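Side-chain contact in EST1E (Clostridium proteoclasticum, PDB 2WTM), which hydrolyses ester bonds as a promiscuous feruloyl esterase of the alpha/beta-hydrolase fold, probably through a serine-histidine-aspartate triad: residues V221-D226 against E235-A240. Numbering follows the deposited sequence.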
ATOM      1  N   VAL A 221     -11.338 -21.579 -15.532  1.00 16.26           N
ATOM      2  CA  VAL A 221     -11.891 -21.699 -16.864  1.00 17.15           C
ATOM      3  C   VAL A 221     -10.948 -21.175 -17.920  1.00 16.51           C
ATOM      4  O   VAL A 221     -10.613 -20.030 -17.957  1.00 14.92           O
ATOM      5  CB  VAL A 221     -13.258 -21.055 -16.993  1.00 16.90           C
ATOM      6  CG1 VAL A 221     -13.724 -21.116 -18.424  1.00 20.39           C
ATOM      7  CG2 VAL A 221     -14.245 -21.809 -16.134  1.00 18.95           C
ATOM      8  N   THR A 222     -10.472 -22.070 -18.809  1.00 16.68           N
ATOM      9  CA  THR A 222      -9.542 -21.739 -19.824  1.00 18.14           C
ATOM     10  C   THR A 222     -10.329 -21.391 -21.061  1.00 18.98           C
ATOM     11  O   THR A 222     -11.300 -22.106 -21.391  1.00 20.47           O
ATOM     12  CB  THR A 222      -8.596 -22.922 -20.110  1.00 19.71           C
ATOM     13  OG1 THR A 222      -7.874 -23.178 -18.904  1.00 19.06           O
ATOM     14  CG2 THR A 222      -7.627 -22.600 -21.243  1.00 19.47           C
ATOM     15  N   ILE A 223      -9.978 -20.281 -21.700  1.00 17.71           N
ATOM     16  CA  ILE A 223     -10.624 -19.965 -22.986  1.00 18.22           C
ATOM     17  C   ILE A 223      -9.652 -20.405 -24.109  1.00 18.30           C
ATOM     18  O   ILE A 223      -8.642 -19.745 -24.378  1.00 17.54           O
ATOM     19  CB  ILE A 223     -11.012 -18.482 -23.135  1.00 17.97           C
ATOM     20  CG1 ILE A 223     -11.625 -17.896 -21.837  1.00 17.72           C
ATOM     21  CG2 ILE A 223     -11.933 -18.284 -24.305  1.00 17.35           C
ATOM     22  CD1 ILE A 223     -12.974 -18.480 -21.461  1.00 19.60           C
ATOM     23  N   PRO A 224      -9.989 -21.492 -24.814  1.00 18.63           N
ATOM     24  CA  PRO A 224      -8.995 -21.960 -25.793  1.00 18.13           C
ATOM     25  C   PRO A 224      -8.759 -20.995 -26.933  1.00 18.33           C
ATOM     26  O   PRO A 224      -9.717 -20.511 -27.538  1.00 19.29           O
ATOM     27  CB  PRO A 224      -9.588 -23.286 -26.284  1.00 18.40           C
ATOM     28  CG  PRO A 224     -10.557 -23.652 -25.317  1.00 19.48           C
ATOM     29  CD  PRO A 224     -11.148 -22.368 -24.759  1.00 18.56           C
ATOM     30  N   GLY A 225      -7.473 -20.708 -27.180  1.00 18.41           N
ATOM     31  CA  GLY A 225      -7.057 -19.918 -28.282  1.00 18.41           C
ATOM     32  C   GLY A 225      -7.192 -18.435 -28.149  1.00 18.64           C
ATOM     33  O   GLY A 225      -6.783 -17.679 -29.027  1.00 20.42           O
ATOM     34  N   ASP A 226      -7.699 -17.993 -26.988  1.00 19.59           N
ATOM     35  CA  ASP A 226      -8.120 -16.604 -26.857  1.00 17.12           C
ATOM     36  C   ASP A 226      -7.059 -15.682 -26.228  1.00 17.27           C
ATOM     37  O   ASP A 226      -6.095 -16.152 -25.601  1.00 16.66           O
ATOM     38  CB  ASP A 226      -9.426 -16.506 -26.137  1.00 18.00           C
ATOM     39  CG  ASP A 226     -10.299 -15.391 -26.684  1.00 16.91           C
ATOM     40  OD1 ASP A 226      -9.810 -14.545 -27.471  1.00 18.43           O
ATOM     41  OD2 ASP A 226     -11.451 -15.365 -26.275  1.00 19.70           O
ATOM     42  N   GLU A 235     -17.925 -14.455 -25.349  1.00 20.12           N
ATOM     43  CA  GLU A 235     -19.079 -15.228 -24.847  1.00 19.98           C
ATOM     44  C   GLU A 235     -18.790 -16.412 -23.946  1.00 17.59           C
ATOM     45  O   GLU A 235     -19.613 -16.795 -23.130  1.00 18.61           O
ATOM     46  CB  GLU A 235     -19.969 -15.669 -26.013  1.00 21.52           C
ATOM     47  CG  GLU A 235     -19.494 -16.818 -26.852  1.00 24.01           C
ATOM     48  CD  GLU A 235     -18.319 -16.543 -27.790  1.00 26.85           C
ATOM     49  OE1 GLU A 235     -17.961 -15.360 -28.073  1.00 33.65           O
ATOM     50  OE2 GLU A 235     -17.764 -17.535 -28.298  1.00 31.42           O
ATOM     51  N   LEU A 236     -17.625 -17.032 -24.133  1.00 17.31           N
ATOM     52  CA  LEU A 236     -17.286 -18.136 -23.286  1.00 16.88           C
ATOM     53  C   LEU A 236     -16.941 -17.603 -21.897  1.00 16.99           C
ATOM     54  O   LEU A 236     -17.154 -18.269 -20.868  1.00 17.72           O
ATOM     55  CB  LEU A 236     -16.123 -18.906 -23.869  1.00 17.13           C
ATOM     56  CG  LEU A 236     -16.527 -19.724 -25.120  1.00 18.59           C
ATOM     57  CD1 LEU A 236     -15.368 -20.512 -25.586  1.00 18.62           C
ATOM     58  CD2 LEU A 236     -17.761 -20.646 -24.846  1.00 22.03           C
ATOM     59  N   VAL A 237     -16.361 -16.427 -21.870  1.00 16.23           N
ATOM     60  CA  VAL A 237     -16.077 -15.770 -20.575  1.00 15.84           C
ATOM     61  C   VAL A 237     -17.377 -15.407 -19.846  1.00 15.05           C
ATOM     62  O   VAL A 237     -17.542 -15.737 -18.662  1.00 16.08           O
ATOM     63  CB  VAL A 237     -15.197 -14.528 -20.765  1.00 15.09           C
ATOM     64  CG1 VAL A 237     -14.959 -13.793 -19.427  1.00 13.48           C
ATOM     65  CG2 VAL A 237     -13.880 -14.896 -21.417  1.00 14.92           C
ATOM     66  N   THR A 238     -18.308 -14.734 -20.512  1.00 16.27           N
ATOM     67  CA  THR A 238     -19.492 -14.343 -19.822  1.00 16.33           C
ATOM     68  C   THR A 238     -20.319 -15.579 -19.442  1.00 15.72           C
ATOM     69  O   THR A 238     -20.934 -15.596 -18.422  1.00 15.89           O
ATOM     70  CB  THR A 238     -20.361 -13.404 -20.657  1.00 17.56           C
ATOM     71  OG1 THR A 238     -20.681 -14.048 -21.890  1.00 18.78           O
ATOM     72  CG2 THR A 238     -19.630 -12.125 -21.003  1.00 18.22           C
ATOM     73  N   GLU A 239     -20.317 -16.627 -20.257  1.00 16.86           N
ATOM     74  CA  GLU A 239     -21.028 -17.844 -19.801  1.00 18.26           C
ATOM     75  C   GLU A 239     -20.406 -18.470 -18.552  1.00 17.41           C
ATOM     76  O   GLU A 239     -21.096 -18.998 -17.683  1.00 17.92           O
ATOM     77  CB  GLU A 239     -21.121 -18.893 -20.922  1.00 20.30           C
ATOM     78  CG  GLU A 239     -22.270 -18.669 -21.865  1.00 26.92           C
ATOM     79  CD  GLU A 239     -23.620 -18.513 -21.133  1.00 32.90           C
ATOM     80  OE1 GLU A 239     -24.117 -19.455 -20.431  1.00 33.72           O
ATOM     81  OE2 GLU A 239     -24.132 -17.378 -21.234  1.00 39.18           O
ATOM     82  N   ALA A 240     -19.088 -18.349 -18.428  1.00 15.63           N
ATOM     83  CA  ALA A 240     -18.456 -18.968 -17.259  1.00 16.10           C
ATOM     84  C   ALA A 240     -18.769 -18.169 -15.975  1.00 15.26           C
ATOM     85  O   ALA A 240     -19.037 -18.703 -14.917  1.00 15.26           O
ATOM     86  CB  ALA A 240     -16.985 -19.055 -17.477  1.00 16.16           C
TER
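V221 and I223 press onto A240, L236 and V237 where the last strand of an alpha/beta-hydrolase sheet, 218-223, is packed against the C-terminal helix 234-249. The pairing is a clear case of how alternate residues of a strand engage one side of a helix: V221 and I223 both direct their side chains at it, whereas T222, between them, bonds to Y205 through its hydroxyl. Strand and helix run nearly antiparallel, at 167°, with their axes 9.1 Å apart at closest approach.

Side chain to side chain, the interface is apolar, and no hydrogen bond crosses it. I223 crosses V237 at about a right angle, its CD1 lying 3.7 Å from V237 CG2 and its CG1 3.8 Å from the same methyl. Because chi1 of -42° sets CG1 opposite the carbonyl carbon, the ethyl arm runs out to the helix, and CD1 also comes to 4.0 Å from L236 CB. V195 of the adjacent strand 192-197 touches both I223 and V237, which ties this pair into the layer between sheet and helix.

Polar bonds shape the connection rather than the interface. A type II turn from I223 to D226, with G225 at a positive phi of 79°, leads the chain away from the sheet, and D226 N donates to I223 O over 3.3 Å. The D226 carboxylate then accepts from the backbone on the approach to the helix, OD1 from H232 N and OD2 from H233 N. This loop also carries H228, the likely triad histidine, so the contact joins the two elements that flank it.

One turn beyond L236, A240 offers a single methyl to the fork of V221: its CB sits 4.0 Å from V221 CG1 and 4.1 Å from V221 CG2.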